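Local coordinates for Xcc_CTR_I (Xanthomonas campestris pv. campestris, PDB 6NJV), which is the C-terminal, magnesium-binding Toprim part of a probable OLD-family nuclease, at residues Val23-Gly28 / Cys54-Thr59. Sequence-based numbering, arbitrary orientation.
With MG (magnesium ion), chain E.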
ATOM      1  N   VAL A  23     -10.264  -8.066  -4.563  1.00 43.06           N
ATOM      2  CA  VAL A  23      -9.611  -7.826  -3.277  1.00 40.43           C
ATOM      3  C   VAL A  23      -8.275  -7.142  -3.500  1.00 37.09           C
ATOM      4  O   VAL A  23      -7.496  -7.560  -4.359  1.00 39.75           O
ATOM      5  CB  VAL A  23      -9.392  -9.128  -2.479  1.00 42.57           C
ATOM      6  CG1 VAL A  23      -8.800  -8.813  -1.092  1.00 39.94           C
ATOM      7  CG2 VAL A  23     -10.697  -9.895  -2.336  1.00 42.67           C
ATOM      8  N   ILE A  24      -7.998  -6.113  -2.706  1.00 36.80           N
ATOM      9  CA  ILE A  24      -6.701  -5.452  -2.663  1.00 40.70           C
ATOM     10  C   ILE A  24      -6.010  -5.856  -1.366  1.00 40.24           C
ATOM     11  O   ILE A  24      -6.473  -5.487  -0.282  1.00 41.16           O
ATOM     12  CB  ILE A  24      -6.851  -3.925  -2.739  1.00 39.09           C
ATOM     13  CG1 ILE A  24      -7.464  -3.512  -4.089  1.00 42.21           C
ATOM     14  CG2 ILE A  24      -5.511  -3.261  -2.504  1.00 39.47           C
ATOM     15  CD1 ILE A  24      -7.980  -2.097  -4.101  1.00 38.64           C
ATOM     16  N   LEU A  25      -4.889  -6.580  -1.469  1.00 42.38           N
ATOM     17  CA  LEU A  25      -4.169  -7.070  -0.287  1.00 42.95           C
ATOM     18  C   LEU A  25      -3.077  -6.080   0.114  1.00 41.94           C
ATOM     19  O   LEU A  25      -2.177  -5.781  -0.685  1.00 42.41           O
ATOM     20  CB  LEU A  25      -3.563  -8.455  -0.548  1.00 41.67           C
ATOM     21  CG  LEU A  25      -4.538  -9.586  -0.884  1.00 36.38           C
ATOM     22  CD1 LEU A  25      -3.814 -10.853  -1.347  1.00 32.15           C
ATOM     23  CD2 LEU A  25      -5.434  -9.859   0.331  1.00 42.04           C
ATOM     24  N   VAL A  26      -3.177  -5.553   1.338  1.00 37.87           N
ATOM     25  CA  VAL A  26      -2.219  -4.602   1.884  1.00 39.66           C
ATOM     26  C   VAL A  26      -1.645  -5.139   3.197  1.00 43.93           C
ATOM     27  O   VAL A  26      -2.175  -6.067   3.803  1.00 44.49           O
ATOM     28  CB  VAL A  26      -2.844  -3.212   2.093  1.00 43.55           C
ATOM     29  CG1 VAL A  26      -3.458  -2.696   0.777  1.00 40.67           C
ATOM     30  CG2 VAL A  26      -3.875  -3.251   3.183  1.00 41.03           C
ATOM     31  N   GLU A  27      -0.520  -4.543   3.613  1.00 46.74           N
ATOM     32  CA  GLU A  27       0.259  -5.001   4.761  1.00 49.25           C
ATOM     33  C   GLU A  27      -0.358  -4.576   6.090  1.00 50.17           C
ATOM     34  O   GLU A  27      -0.453  -5.386   7.018  1.00 54.09           O
ATOM     35  CB  GLU A  27       1.688  -4.468   4.665  1.00 48.05           C
ATOM     36  CG  GLU A  27       2.611  -5.325   3.830  1.00 50.79           C
ATOM     37  CD  GLU A  27       4.011  -4.769   3.782  1.00 55.47           C
ATOM     38  OE1 GLU A  27       4.757  -5.083   2.828  1.00 57.47           O
ATOM     39  OE2 GLU A  27       4.361  -4.000   4.701  1.00 61.47           O
ATOM     40  N   GLY A  28      -0.769  -3.315   6.214  1.00 48.19           N
ATOM     41  CA  GLY A  28      -1.341  -2.867   7.470  1.00 46.77           C
ATOM     42  C   GLY A  28      -2.436  -1.832   7.331  1.00 54.39           C
ATOM     43  O   GLY A  28      -2.994  -1.635   6.242  1.00 47.39           O
ATOM     44  N   CYS A  54      -8.109  -5.562   2.069  1.00 48.22           N
ATOM     45  CA  CYS A  54      -7.942  -6.502   3.165  1.00 46.98           C
ATOM     46  C   CYS A  54      -6.507  -6.421   3.673  1.00 45.07           C
ATOM     47  O   CYS A  54      -5.565  -6.743   2.943  1.00 46.06           O
ATOM     48  CB  CYS A  54      -8.283  -7.917   2.700  1.00 51.52           C
ATOM     49  SG  CYS A  54      -7.728  -9.165   3.874  1.00 65.83           S
ATOM     50  N   SER A  55      -6.332  -5.962   4.902  1.00 42.15           N
ATOM     51  CA  SER A  55      -5.003  -5.934   5.499  1.00 44.87           C
ATOM     52  C   SER A  55      -4.625  -7.337   5.977  1.00 50.69           C
ATOM     53  O   SER A  55      -5.424  -8.012   6.638  1.00 48.75           O
ATOM     54  CB  SER A  55      -4.965  -4.925   6.644  1.00 49.23           C
ATOM     55  OG  SER A  55      -4.072  -5.314   7.664  1.00 54.54           O
ATOM     56  N   VAL A  56      -3.428  -7.805   5.593  1.00 49.38           N
ATOM     57  CA  VAL A  56      -2.968  -9.127   6.010  1.00 51.16           C
ATOM     58  C   VAL A  56      -2.212  -9.085   7.335  1.00 48.46           C
ATOM     59  O   VAL A  56      -1.834 -10.143   7.850  1.00 51.66           O
ATOM     60  CB  VAL A  56      -2.099  -9.817   4.924  1.00 49.04           C
ATOM     61  CG1 VAL A  56      -2.836  -9.859   3.575  1.00 43.90           C
ATOM     62  CG2 VAL A  56      -0.717  -9.172   4.787  1.00 45.40           C
ATOM     63  N   GLY A  57      -1.983  -7.898   7.898  1.00 50.92           N
ATOM     64  CA  GLY A  57      -1.404  -7.739   9.220  1.00 53.08           C
ATOM     65  C   GLY A  57       0.053  -8.142   9.275  1.00 53.15           C
ATOM     66  O   GLY A  57       0.468  -8.879  10.170  1.00 51.88           O
ATOM     67  N   GLY A  58       0.843  -7.676   8.319  1.00 52.86           N
ATOM     68  CA  GLY A  58       2.208  -8.143   8.210  1.00 48.87           C
ATOM     69  C   GLY A  58       2.617  -8.277   6.760  1.00 51.12           C
ATOM     70  O   GLY A  58       2.111  -7.538   5.913  1.00 53.50           O
ATOM     71  N   THR A  59       3.520  -9.211   6.459  1.00 50.51           N
ATOM     72  CA  THR A  59       4.071  -9.353   5.121  1.00 50.56           C
ATOM     73  C   THR A  59       3.859 -10.751   4.550  1.00 49.59           C
ATOM     74  O   THR A  59       4.440 -11.083   3.513  1.00 51.28           O
ATOM     75  CB  THR A  59       5.568  -8.991   5.110  1.00 56.25           C
ATOM     76  OG1 THR A  59       6.299  -9.870   5.967  1.00 52.25           O
ATOM     77  CG2 THR A  59       5.792  -7.573   5.586  1.00 54.16           C
TER
HETATM   78 MG    MG E 704       6.588  -3.861   4.662  1.00 63.02          MG
HETATM   79  O   HOH W   1       5.755  -2.377   6.010  1.00 63.48           O
HETATM   80  O   HOH W   2       7.934  -2.328   5.479  1.00 65.56           O
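Leu25 CD2 touches two residues of 54-59, lying 4.2 Å from both Cys54 CB and Val56 CG1, and the Leu25 and Val56 side chains cross at about a right angle. Val23, on the same face of the sheet, brings CG1 to 3.9 Å from Cys54 CB because that methyl lies anti to the backbone N (chi1 -176°). Tyr64 of helix 62-68 touches Leu25, Cys54 and Val56. On the other face Val26 CG2 rests 3.7 Å from Ser55 CA.

Between the two faces the strands run parallel, and three nearly straight bonds, with N-H...O angles of 166-170°, record it: Cys54 N to Ile24 O, Val26 N to Cys54 O, and Val56 N to Val26 O at 2.8 Å. Val26 O also receives a CA-H...O contact from Ser55. Past the strand ends the loop curls round the carbonyl of Glu27, whose O accepts a hydrogen bond from Gly58 N (2.9 Å). Gly57 turns there with positive phi (70°).

The Glu27 side chain, extended beyond CG, runs past Gly58 O toward the ion, with CG 3.1 Å from that oxygen, and lays its carboxylate beside the Thr59 CG2 methyl (CD to CG2 3.8 Å). Glu27 OE2 binds the magnesium ion at 2.2 Å, and Asp82 OD2 is a second protein ligand; two waters also sit on the metal. The loop thus holds the backbone of the metal-binding glutamate while its carboxylate reaches the ion, in keeping with a Toprim domain, where a glutamate just after the first strand serves the metal site.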